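Local coordinates for protein N-acetyltransferase (Staphylococcus aureus subsp. aureus, PDB 4LUA) that probably transfers an acetyl group from acetyl-coenzyme A to an amine of a substrate not yet identified, as a member of the GNAT acetyltransferase family, at residues M4-Y18 with I56-T69. Sequence-based numbering, arbitrary orientation. Where two conformers were deposited one is given.
Sequences MIEIKTLTNNDFNEY and IVFGCYENETLIAT
Lys8 lies across one face of the Tyr61 ring, side chain and ring at about a right angle. Its CB sits 4.1 Å from Gly59 O, CG passes outside the ring rim near Tyr61 CD2, CD lies over CD2, CE comes down to 3.6 Å from Tyr61 CG, and NZ ends over the face, 4.3 Å from the ring centroid, a cation-pi contact. With CG anti to the carbonyl carbon (chi1 -59°) and the chain extended beyond, the outer part of the chain, from CD on, is laid over the ring. A water joins NZ to Asn63 O, and Glu6 OE1 makes a long salt bridge with NZ. Leu66 CA sits over the opposite face of Tyr61, toward the rim, while Leu10 CD2 meets the ring edge in plane, 3.8 Å from CE2. Another water links Tyr61 OH to Asp14 OD1. The backbones beneath pair strand 6-9 antiparallel with strand 56-62, the first two strands of the GNAT fold, through paired bonds between Glu6 and Tyr61 and between Lys8 and Gly59. Leu10 N adds a nearly straight bond to Val57 O (2.9 Å, 178° at the hydrogen). On the other face of the sheet, Ile5 CG2 packs 3.5 Å from Cys60 CB, and Ile7 and Phe58 turn toward helix 96-112, where Phe105 meets the Phe58 ring edge-to-face. Back on the Tyr61 side, helix 15-25 closes over the hairpin: Leu66 CD2 presses on Glu17 O, and Tyr18 CE1 touches Val57 CG1 and lies 3.4 Å from Thr69 OG1. That hydroxyl donates to Phe58 O and accepts from a water shared with Tyr18 OH.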
loop_
_atom_site.group_PDB
_atom_site.type_symbol
_atom_site.label_atom_id
_atom_site.label_comp_id
_atom_site.label_asym_id
_atom_site.label_seq_id
_atom_site.Cartn_x
_atom_site.Cartn_y
_atom_site.Cartn_z
ATOM N N MET A 4 12.731 -13.320 8.361
ATOM C CA MET A 4 13.771 -12.321 8.552
ATOM C C MET A 4 13.720 -11.286 7.399
ATOM O O MET A 4 14.191 -11.608 6.294
ATOM C CB MET A 4 15.107 -13.047 8.478
ATOM C CG MET A 4 16.268 -12.185 8.809
ATOM S SD MET A 4 16.176 -11.868 10.591
ATOM C CE MET A 4 17.758 -11.069 10.834
ATOM N N ILE A 5 13.186 -10.083 7.643
ATOM C CA ILE A 5 12.994 -9.085 6.615
ATOM C C ILE A 5 13.752 -7.802 6.897
ATOM O O ILE A 5 13.812 -7.308 8.053
ATOM C CB ILE A 5 11.470 -8.766 6.496
ATOM C CG1 ILE A 5 10.824 -9.963 5.789
ATOM C CG2 ILE A 5 11.193 -7.543 5.697
ATOM C CD1 ILE A 5 10.150 -10.791 6.789
ATOM N N GLU A 6 14.274 -7.222 5.828
ATOM C CA GLU A 6 14.833 -5.862 5.847
ATOM C C GLU A 6 13.858 -4.967 5.082
ATOM O O GLU A 6 13.371 -5.380 4.015
ATOM C CB GLU A 6 16.208 -5.803 5.149
ATOM C CG GLU A 6 16.761 -4.340 5.157
ATOM C CD GLU A 6 18.022 -4.168 4.332
ATOM O OE1 GLU A 6 18.562 -5.167 3.785
ATOM O OE2 GLU A 6 18.512 -3.021 4.227
ATOM N N ILE A 7 13.493 -3.804 5.615
ATOM C CA ILE A 7 12.652 -2.875 4.866
ATOM C C ILE A 7 13.586 -1.818 4.271
ATOM O O ILE A 7 14.371 -1.173 4.992
ATOM C CB ILE A 7 11.600 -2.249 5.787
ATOM C CG1 ILE A 7 10.663 -3.373 6.307
ATOM C CG2 ILE A 7 10.831 -1.151 5.003
ATOM C CD1 ILE A 7 9.601 -2.865 7.334
ATOM N N LYS A 8 13.544 -1.705 2.933
ATOM C CA LYS A 8 14.430 -0.826 2.176
ATOM C C LYS A 8 13.623 0.206 1.430
ATOM O O LYS A 8 12.454 -0.019 1.073
ATOM C CB LYS A 8 15.254 -1.618 1.137
ATOM C CG LYS A 8 16.175 -2.743 1.701
ATOM C CD LYS A 8 17.076 -3.417 0.593
ATOM C CE LYS A 8 17.503 -4.877 0.953
ATOM N NZ LYS A 8 18.533 -5.576 0.063
ATOM N N THR A 9 14.228 1.356 1.205
ATOM C CA THR A 9 13.608 2.322 0.321
ATOM C C THR A 9 13.998 1.884 -1.077
ATOM O O THR A 9 15.180 1.612 -1.373
ATOM C CB THR A 9 14.078 3.768 0.602
ATOM O OG1 THR A 9 13.599 4.192 1.894
ATOM C CG2 THR A 9 13.475 4.709 -0.413
ATOM N N LEU A 10 13.027 1.855 -1.975
ATOM C CA LEU A 10 13.269 1.431 -3.354
ATOM C C LEU A 10 13.484 2.665 -4.185
ATOM O O LEU A 10 12.920 3.731 -3.907
ATOM C CB LEU A 10 12.069 0.649 -3.903
ATOM C CG LEU A 10 11.665 -0.562 -3.051
ATOM C CD1 LEU A 10 10.588 -1.350 -3.849
ATOM C CD2 LEU A 10 12.944 -1.437 -2.778
ATOM N N THR A 11 14.320 2.536 -5.193
ATOM C CA THR A 11 14.561 3.612 -6.161
ATOM C C THR A 11 14.406 3.076 -7.594
ATOM O O THR A 11 13.972 1.936 -7.793
ATOM C CB THR A 11 15.961 4.217 -5.992
ATOM O OG1 THR A 11 16.943 3.317 -6.541
ATOM C CG2 THR A 11 16.260 4.490 -4.509
ATOM N N ASN A 12 14.780 3.893 -8.584
ATOM C CA ASN A 12 14.703 3.491 -9.990
ATOM C C ASN A 12 15.472 2.221 -10.291
ATOM O O ASN A 12 15.113 1.415 -11.203
ATOM C CB ASN A 12 15.345 4.570 -10.848
ATOM C CG ASN A 12 14.577 5.867 -10.816
ATOM O OD1 ASN A 12 13.519 5.980 -11.448
ATOM N ND2 ASN A 12 15.107 6.861 -10.094
ATOM N N ASN A 13 16.542 2.047 -9.527
ATOM C CA ASN A 13 17.374 0.875 -9.707
ATOM C C ASN A 13 16.713 -0.408 -9.273
ATOM O O ASN A 13 17.274 -1.494 -9.493
ATOM C CB ASN A 13 18.703 1.046 -9.007
ATOM C CG ASN A 13 19.716 1.805 -9.863
ATOM O OD1 ASN A 13 19.354 2.640 -10.731
ATOM N ND2 ASN A 13 20.995 1.515 -9.632
ATOM N N ASP A 14 15.538 -0.306 -8.651
ATOM C CA ASP A 14 14.796 -1.500 -8.254
ATOM C C ASP A 14 13.659 -1.818 -9.186
ATOM O O ASP A 14 12.861 -2.784 -8.948
ATOM C CB ASP A 14 14.290 -1.334 -6.813
ATOM C CG ASP A 14 15.446 -1.133 -5.853
ATOM O OD1 ASP A 14 16.375 -2.006 -5.872
ATOM O OD2 ASP A 14 15.519 -0.060 -5.198
ATOM N N PHE A 15 13.597 -1.043 -10.275
ATOM C CA PHE A 15 12.531 -1.238 -11.253
ATOM C C PHE A 15 12.274 -2.730 -11.619
ATOM O O PHE A 15 11.146 -3.242 -11.479
ATOM C CB PHE A 15 12.862 -0.442 -12.527
ATOM C CG PHE A 15 11.811 -0.543 -13.564
ATOM C CD1 PHE A 15 11.784 -1.628 -14.447
ATOM C CD2 PHE A 15 10.866 0.451 -13.696
ATOM C CE1 PHE A 15 10.804 -1.718 -15.457
ATOM C CE2 PHE A 15 9.875 0.377 -14.677
ATOM C CZ PHE A 15 9.836 -0.711 -15.556
ATOM N N ASN A 16 13.321 -3.420 -12.078
ATOM C CA ASN A 16 13.190 -4.812 -12.529
ATOM C C ASN A 16 12.525 -5.696 -11.486
ATOM O O ASN A 16 11.486 -6.349 -11.775
ATOM C CB ASN A 16 14.542 -5.381 -13.012
ATOM C CG ASN A 16 15.039 -4.678 -14.267
ATOM O OD1 ASN A 16 14.219 -4.157 -15.036
ATOM N ND2 ASN A 16 16.383 -4.647 -14.482
ATOM N N GLU A 17 13.030 -5.578 -10.251
ATOM C CA GLU A 17 12.557 -6.420 -9.166
ATOM C C GLU A 17 11.129 -6.023 -8.785
ATOM O O GLU A 17 10.264 -6.904 -8.492
ATOM C CB GLU A 17 13.533 -6.316 -7.981
ATOM C CG GLU A 17 14.934 -6.958 -8.237
ATOM C CD GLU A 17 15.876 -6.182 -9.183
ATOM O OE1 GLU A 17 15.778 -4.927 -9.310
ATOM O OE2 GLU A 17 16.760 -6.845 -9.792
ATOM N N TYR A 18 10.867 -4.716 -8.819
ATOM C CA TYR A 18 9.556 -4.246 -8.387
ATOM C C TYR A 18 8.590 -4.828 -9.394
ATOM O O TYR A 18 7.513 -5.380 -9.050
ATOM C CB TYR A 18 9.532 -2.723 -8.369
ATOM C CG TYR A 18 8.222 -2.149 -7.854
ATOM C CD1 TYR A 18 8.083 -1.801 -6.533
ATOM C CD2 TYR A 18 7.159 -1.942 -8.731
ATOM C CE1 TYR A 18 6.880 -1.283 -6.081
ATOM C CE2 TYR A 18 5.969 -1.414 -8.304
ATOM C CZ TYR A 18 5.837 -1.083 -6.965
ATOM O OH TYR A 18 4.619 -0.579 -6.488
ATOM N N ILE A 56 7.149 7.879 -1.808
ATOM C CA ILE A 56 8.260 7.063 -1.373
ATOM C C ILE A 56 7.783 5.613 -1.379
ATOM O O ILE A 56 6.678 5.294 -0.928
ATOM C CB ILE A 56 8.793 7.471 0.018
ATOM C CG1 ILE A 56 10.001 6.601 0.374
ATOM C CG2 ILE A 56 7.786 7.237 1.104
ATOM C CD1 ILE A 56 10.796 7.105 1.551
ATOM N N VAL A 57 8.604 4.731 -1.922
ATOM C CA VAL A 57 8.256 3.312 -2.069
ATOM C C VAL A 57 9.129 2.427 -1.216
ATOM O O VAL A 57 10.361 2.565 -1.198
ATOM C CB VAL A 57 8.410 2.903 -3.573
ATOM C CG1 VAL A 57 8.000 1.416 -3.762
ATOM C CG2 VAL A 57 7.594 3.847 -4.476
ATOM N N PHE A 58 8.496 1.503 -0.478
ATOM C CA PHE A 58 9.257 0.627 0.409
ATOM C C PHE A 58 9.156 -0.807 -0.053
ATOM O O PHE A 58 8.043 -1.230 -0.524
ATOM C CB PHE A 58 8.622 0.725 1.816
ATOM C CG PHE A 58 8.589 2.147 2.342
ATOM C CD1 PHE A 58 9.802 2.751 2.653
ATOM C CD2 PHE A 58 7.381 2.851 2.550
ATOM C CE1 PHE A 58 9.830 4.079 3.126
ATOM C CE2 PHE A 58 7.395 4.178 3.051
ATOM C CZ PHE A 58 8.605 4.780 3.331
ATOM N N GLY A 59 10.244 -1.560 0.150
ATOM C CA GLY A 59 10.205 -2.994 -0.170
ATOM C C GLY A 59 10.671 -3.836 0.998
ATOM O O GLY A 59 11.581 -3.446 1.696
ATOM N N CYS A 60 10.021 -4.973 1.230
ATOM C CA CYS A 60 10.483 -5.907 2.253
ATOM C C CYS A 60 11.294 -6.992 1.550
ATOM O O CYS A 60 10.823 -7.656 0.588
ATOM C CB CYS A 60 9.277 -6.615 2.863
ATOM S SG CYS A 60 8.195 -5.399 3.705
ATOM N N TYR A 61 12.520 -7.192 2.043
ATOM C CA TYR A 61 13.391 -8.225 1.468
ATOM C C TYR A 61 13.639 -9.353 2.453
ATOM O O TYR A 61 13.977 -9.102 3.613
ATOM C CB TYR A 61 14.737 -7.629 1.033
ATOM C CG TYR A 61 14.669 -6.819 -0.245
ATOM C CD1 TYR A 61 15.073 -7.387 -1.444
ATOM C CD2 TYR A 61 14.140 -5.527 -0.249
ATOM C CE1 TYR A 61 14.981 -6.673 -2.598
ATOM C CE2 TYR A 61 14.068 -4.803 -1.400
ATOM C CZ TYR A 61 14.472 -5.383 -2.563
ATOM O OH TYR A 61 14.443 -4.682 -3.760
ATOM N N GLU A 62 13.571 -10.578 1.937
ATOM C CA GLU A 62 14.089 -11.752 2.672
ATOM C C GLU A 62 15.270 -12.225 1.854
ATOM O O GLU A 62 15.077 -12.732 0.729
ATOM C CB GLU A 62 13.012 -12.824 2.722
ATOM C CG GLU A 62 13.305 -13.973 3.663
ATOM C CD GLU A 62 12.151 -14.961 3.694
ATOM O OE1 GLU A 62 11.224 -14.814 2.855
ATOM O OE2 GLU A 62 12.163 -15.859 4.560
ATOM N N ASN A 63 16.477 -12.021 2.396
ATOM C CA ASN A 63 17.731 -12.357 1.699
ATOM C C ASN A 63 17.804 -11.575 0.374
ATOM O O ASN A 63 17.892 -10.350 0.412
ATOM C CB ASN A 63 17.914 -13.882 1.512
ATOM C CG ASN A 63 19.273 -14.217 0.939
ATOM O OD1 ASN A 63 20.222 -13.426 1.054
ATOM N ND2 ASN A 63 19.400 -15.395 0.342
ATOM N N GLU A 64 17.754 -12.249 -0.787
ATOM C CA GLU A 64 17.855 -11.495 -2.039
ATOM C C GLU A 64 16.510 -11.142 -2.656
ATOM O O GLU A 64 16.465 -10.443 -3.684
ATOM C CB GLU A 64 18.652 -12.264 -3.089
ATOM C CG GLU A 64 20.046 -12.534 -2.682
ATOM C CD GLU A 64 20.829 -13.070 -3.831
ATOM O OE1 GLU A 64 21.048 -12.304 -4.795
ATOM O OE2 GLU A 64 21.186 -14.260 -3.774
ATOM N N THR A 65 15.424 -11.621 -2.033
ATOM C CA THR A 65 14.093 -11.617 -2.662
ATOM C C THR A 65 13.176 -10.520 -2.155
ATOM O O THR A 65 12.967 -10.391 -0.961
ATOM C CB THR A 65 13.400 -12.987 -2.465
ATOM O OG1 THR A 65 14.260 -14.020 -2.974
ATOM C CG2 THR A 65 12.074 -13.057 -3.234
ATOM N N LEU A 66 12.650 -9.703 -3.072
ATOM C CA LEU A 66 11.634 -8.713 -2.732
ATOM C C LEU A 66 10.308 -9.440 -2.559
ATOM O O LEU A 66 9.783 -10.089 -3.512
ATOM C CB LEU A 66 11.550 -7.680 -3.882
ATOM C CG LEU A 66 10.459 -6.649 -3.736
ATOM C CD1 LEU A 66 10.672 -5.761 -2.488
ATOM C CD2 LEU A 66 10.469 -5.798 -5.029
ATOM N N ILE A 67 9.754 -9.382 -1.350
ATOM C CA ILE A 67 8.528 -10.145 -1.078
ATOM C C ILE A 67 7.284 -9.325 -0.830
ATOM O O ILE A 67 6.182 -9.867 -0.808
ATOM C CB ILE A 67 8.734 -11.165 0.078
ATOM C CG1 ILE A 67 8.983 -10.464 1.415
ATOM C CG2 ILE A 67 9.907 -12.105 -0.319
ATOM C CD1 ILE A 67 8.925 -11.488 2.583
ATOM N N ALA A 68 7.445 -8.019 -0.639
ATOM C CA ALA A 68 6.282 -7.167 -0.390
ATOM C C ALA A 68 6.655 -5.726 -0.638
ATOM O O ALA A 68 7.844 -5.350 -0.554
ATOM C CB ALA A 68 5.752 -7.307 1.082
ATOM N N THR A 69 5.638 -4.914 -0.946
ATOM C CA THR A 69 5.892 -3.483 -1.135
ATOM C C THR A 69 4.660 -2.678 -0.752
ATOM O O THR A 69 3.538 -3.208 -0.794
ATOM C CB THR A 69 6.247 -3.174 -2.626
ATOM O OG1 THR A 69 6.654 -1.795 -2.762
ATOM C CG2 THR A 69 5.129 -3.507 -3.665
HETATM O O HOH W 1 16.580 -11.479 5.203
HETATM O O HOH W 2 13.709 -15.424 6.519
HETATM O O HOH W 3 18.648 -8.056 -1.203
HETATM O O HOH W 4 11.214 5.600 -3.047
HETATM O O HOH W 5 16.496 -2.785 -3.377
HETATM O O HOH W 6 4.605 -0.098 -3.833
#